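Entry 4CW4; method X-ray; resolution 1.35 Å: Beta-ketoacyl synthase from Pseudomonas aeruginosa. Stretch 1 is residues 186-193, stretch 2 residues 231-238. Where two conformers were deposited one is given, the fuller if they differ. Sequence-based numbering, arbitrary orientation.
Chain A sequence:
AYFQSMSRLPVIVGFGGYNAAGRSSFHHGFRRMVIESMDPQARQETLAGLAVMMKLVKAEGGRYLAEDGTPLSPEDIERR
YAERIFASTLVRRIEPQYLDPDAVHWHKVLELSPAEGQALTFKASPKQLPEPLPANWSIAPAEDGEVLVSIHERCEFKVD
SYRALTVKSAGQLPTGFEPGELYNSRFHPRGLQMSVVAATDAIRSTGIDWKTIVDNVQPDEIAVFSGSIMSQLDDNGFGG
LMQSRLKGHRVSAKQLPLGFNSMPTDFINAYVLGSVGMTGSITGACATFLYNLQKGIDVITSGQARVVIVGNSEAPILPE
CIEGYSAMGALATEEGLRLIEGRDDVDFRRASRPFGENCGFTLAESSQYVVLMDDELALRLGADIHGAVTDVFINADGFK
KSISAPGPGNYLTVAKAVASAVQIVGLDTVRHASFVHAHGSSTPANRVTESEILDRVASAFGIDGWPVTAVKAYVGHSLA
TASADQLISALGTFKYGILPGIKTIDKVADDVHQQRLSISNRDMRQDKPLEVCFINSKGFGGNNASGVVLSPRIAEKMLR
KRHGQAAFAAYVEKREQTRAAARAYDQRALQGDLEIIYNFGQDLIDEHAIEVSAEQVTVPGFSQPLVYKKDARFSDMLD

Stretch 1 (186-193) RFHPRGLQ
Stretch 2 231-238: SQLDDNGF

What holds the two stretches together most firmly? The start of a helix meets a carboxylate: R190 N, the first helical amide after the N-cap residue P189, donates to D234 OD2 at 2.8 Å with an N-H...O angle of 173°, so the bond is short and almost straight. D234 has its CA-to-CB bond toward stretch 1 and takes chi1 40° (p) and chi2 -24°. D234 OD1 accepts from a water at 2.7 Å, and that water accepts from G191 N at 2.9 Å. Thus one carboxylate serves two successive amides of the first helical turn, one directly and one through water. P189 O accepts from the helix that follows: L192 N and Q193 N lie 2.9 and 3.1 Å from P189 O.

How does N236 add to this? With its CA-to-CB bond toward stretch 1, chi1 -78° (m) and chi2 -23°, N236 ND2 donates to H188 O at 3.4 Å, a weak hydrogen bond. The same H188 O also receives a weak bond from Q193 NE2 at 3.0 Å, with Q193 at chi1 -59° (m), chi2 172° (t) and chi3 5°. A second water donates to F187 O and to N236 O, both at 2.7 Å, bridging the two backbones through N236's own carbonyl.

What backbone shape accompanies this register? P189 lies across from N236 in register, P189 CA and N236 CA being 5.0 Å apart; the CA-to-CB bond of P189 is sideways, that of N236 toward stretch 1. Stretch 1 runs through F187 at phi/psi 68/7, H188 at -84/131 and P189 at -54/152, then enters the helix with R190 at -56/-38. In stretch 2, D234 (-78/178) opens a type I turn through D235 (-57/-37) and N236 (-77/-8) to G237 (-121/-132), closed by G237 N to D234 O at 3.0 Å. F238 N bonds to Q232 O at 2.7 Å; an ideal CB on G237 would come within 2.5 Å of that Q232 O, so the glycine's bareness suits this fold.

What packs alongside these polar contacts? P189, its ring C-gamma exo, sets CB 3.6 Å from Q232 CB and 3.4 Å from D234 OD1, while P189 CG lies 3.9 Å from G237 N. Q232, at chi1 -71° (m), chi2 70° (p) and chi3 -116°, brings NE2 to 3.8 Å from L192 CD2; L192 is m,t. F187, an exposed residue (chi1 -64°, m; chi2 -67°), meets N236 OD1 at its ring edge, 4.2 Å from F187 CD1. The contact buries 352 Å² in all.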

# COMPACT_ATOMS: atom_id res chain seq x y z
N ARG A 186 -16.77 15.78 -7.35
CA ARG A 186 -16.21 16.94 -6.64
C ARG A 186 -15.22 16.53 -5.55
O ARG A 186 -15.50 15.67 -4.72
CB ARG A 186 -17.34 17.80 -6.06
CG ARG A 186 -18.24 18.44 -7.10
CD ARG A 186 -19.39 19.21 -6.46
NE ARG A 186 -20.21 19.92 -7.45
CZ ARG A 186 -21.05 19.33 -8.29
NH1 ARG A 186 -21.18 18.00 -8.30
NH2 ARG A 186 -21.75 20.06 -9.15
N PHE A 187 -14.05 17.15 -5.62
CA PHE A 187 -12.94 16.96 -4.69
C PHE A 187 -12.24 15.60 -4.72
O PHE A 187 -11.35 15.34 -3.91
CB PHE A 187 -13.35 17.32 -3.27
CG PHE A 187 -13.69 18.76 -3.09
CD1 PHE A 187 -12.72 19.75 -3.23
CD2 PHE A 187 -14.99 19.14 -2.80
CE1 PHE A 187 -13.04 21.08 -3.06
CE2 PHE A 187 -15.31 20.47 -2.64
CZ PHE A 187 -14.34 21.44 -2.77
N HIS A 188 -12.59 14.74 -5.66
CA HIS A 188 -11.90 13.47 -5.79
C HIS A 188 -10.62 13.59 -6.61
O HIS A 188 -10.65 14.13 -7.72
CB HIS A 188 -12.81 12.46 -6.48
CG HIS A 188 -14.01 12.10 -5.68
ND1 HIS A 188 -15.06 11.39 -6.22
CD2 HIS A 188 -14.35 12.36 -4.40
CE1 HIS A 188 -15.98 11.20 -5.29
NE2 HIS A 188 -15.58 11.80 -4.18
N PRO A 189 -9.50 13.05 -6.10
CA PRO A 189 -8.33 12.88 -6.96
C PRO A 189 -8.65 12.09 -8.23
O PRO A 189 -9.56 11.23 -8.25
CB PRO A 189 -7.36 12.09 -6.10
CG PRO A 189 -7.75 12.39 -4.70
CD PRO A 189 -9.25 12.52 -4.75
N ARG A 190 -7.89 12.36 -9.29
CA ARG A 190 -8.11 11.72 -10.59
C ARG A 190 -8.07 10.19 -10.48
O ARG A 190 -8.88 9.52 -11.11
CB ARG A 190 -7.07 12.21 -11.59
CG ARG A 190 -7.25 11.63 -13.00
CD ARG A 190 -6.37 12.36 -13.98
NE ARG A 190 -6.45 11.80 -15.33
CZ ARG A 190 -7.39 12.10 -16.21
NH1 ARG A 190 -8.36 12.94 -15.90
NH2 ARG A 190 -7.37 11.55 -17.41
N GLY A 191 -7.18 9.65 -9.65
CA GLY A 191 -7.10 8.20 -9.50
C GLY A 191 -8.37 7.60 -8.91
O GLY A 191 -8.71 6.47 -9.21
N LEU A 192 -9.07 8.37 -8.08
CA LEU A 192 -10.31 7.89 -7.51
C LEU A 192 -11.44 7.97 -8.52
O LEU A 192 -12.26 7.07 -8.58
CB LEU A 192 -10.65 8.61 -6.21
CG LEU A 192 -9.60 8.49 -5.10
CD1 LEU A 192 -10.20 8.90 -3.76
CD2 LEU A 192 -8.98 7.08 -5.01
N GLN A 193 -11.47 9.05 -9.31
CA GLN A 193 -12.43 9.16 -10.40
C GLN A 193 -12.27 7.96 -11.35
O GLN A 193 -13.25 7.35 -11.74
CB GLN A 193 -12.20 10.45 -11.18
CG GLN A 193 -12.34 11.72 -10.34
CD GLN A 193 -11.93 12.94 -11.09
OE1 GLN A 193 -11.62 12.90 -12.27
NE2 GLN A 193 -11.95 14.05 -10.42
N SER A 231 0.27 6.64 -4.03
CA SER A 231 -0.81 7.40 -3.36
C SER A 231 -1.37 8.35 -4.42
O SER A 231 -0.81 8.48 -5.51
CB SER A 231 -0.32 8.18 -2.13
OG SER A 231 0.37 7.34 -1.22
N GLN A 232 -2.49 9.01 -4.13
CA GLN A 232 -3.05 10.00 -5.05
C GLN A 232 -2.32 11.31 -4.78
O GLN A 232 -2.51 11.93 -3.73
CB GLN A 232 -4.56 10.15 -4.88
CG GLN A 232 -5.38 8.94 -5.39
CD GLN A 232 -5.22 7.71 -4.52
OE1 GLN A 232 -4.70 6.68 -4.96
NE2 GLN A 232 -5.68 7.81 -3.29
N LEU A 233 -1.46 11.71 -5.72
CA LEU A 233 -0.52 12.80 -5.50
C LEU A 233 -0.97 14.11 -6.13
O LEU A 233 -0.22 15.09 -6.11
CB LEU A 233 0.87 12.42 -6.03
CG LEU A 233 1.60 11.31 -5.25
CD1 LEU A 233 2.96 11.03 -5.83
CD2 LEU A 233 1.74 11.65 -3.78
N ASP A 234 -2.19 14.14 -6.66
CA ASP A 234 -2.71 15.39 -7.21
C ASP A 234 -3.20 16.35 -6.10
O ASP A 234 -3.13 16.03 -4.91
CB ASP A 234 -3.72 15.19 -8.35
CG ASP A 234 -4.69 14.04 -8.14
OD1 ASP A 234 -4.41 13.08 -7.39
OD2 ASP A 234 -5.74 14.09 -8.83
N ASP A 235 -3.65 17.54 -6.51
CA ASP A 235 -3.99 18.61 -5.57
C ASP A 235 -5.06 18.15 -4.57
O ASP A 235 -4.99 18.51 -3.40
CB ASP A 235 -4.49 19.85 -6.32
CG ASP A 235 -3.39 20.54 -7.16
OD1 ASP A 235 -2.19 20.27 -6.96
OD2 ASP A 235 -3.75 21.38 -8.01
N ASN A 236 -6.01 17.35 -5.01
CA ASN A 236 -7.11 16.89 -4.16
C ASN A 236 -6.72 15.79 -3.18
O ASN A 236 -7.52 15.40 -2.34
CB ASN A 236 -8.29 16.39 -5.00
CG ASN A 236 -9.10 17.51 -5.57
OD1 ASN A 236 -9.10 18.63 -5.06
ND2 ASN A 236 -9.83 17.22 -6.63
N GLY A 237 -5.50 15.25 -3.32
CA GLY A 237 -4.99 14.24 -2.42
C GLY A 237 -3.71 14.69 -1.74
O GLY A 237 -3.64 15.82 -1.19
N PHE A 238 -2.70 13.82 -1.75
CA PHE A 238 -1.45 14.10 -1.04
C PHE A 238 -0.66 15.26 -1.67
O PHE A 238 0.24 15.81 -1.03
CB PHE A 238 -0.54 12.88 -0.93
CG PHE A 238 -0.89 11.90 0.18
CD1 PHE A 238 -2.06 12.02 0.92
CD2 PHE A 238 -0.03 10.86 0.46
CE1 PHE A 238 -2.37 11.10 1.93
CE2 PHE A 238 -0.34 9.94 1.47
CZ PHE A 238 -1.51 10.06 2.20
O HOH W 1 -9.97 16.48 -1.85
O HOH W 2 -4.83 10.66 -8.39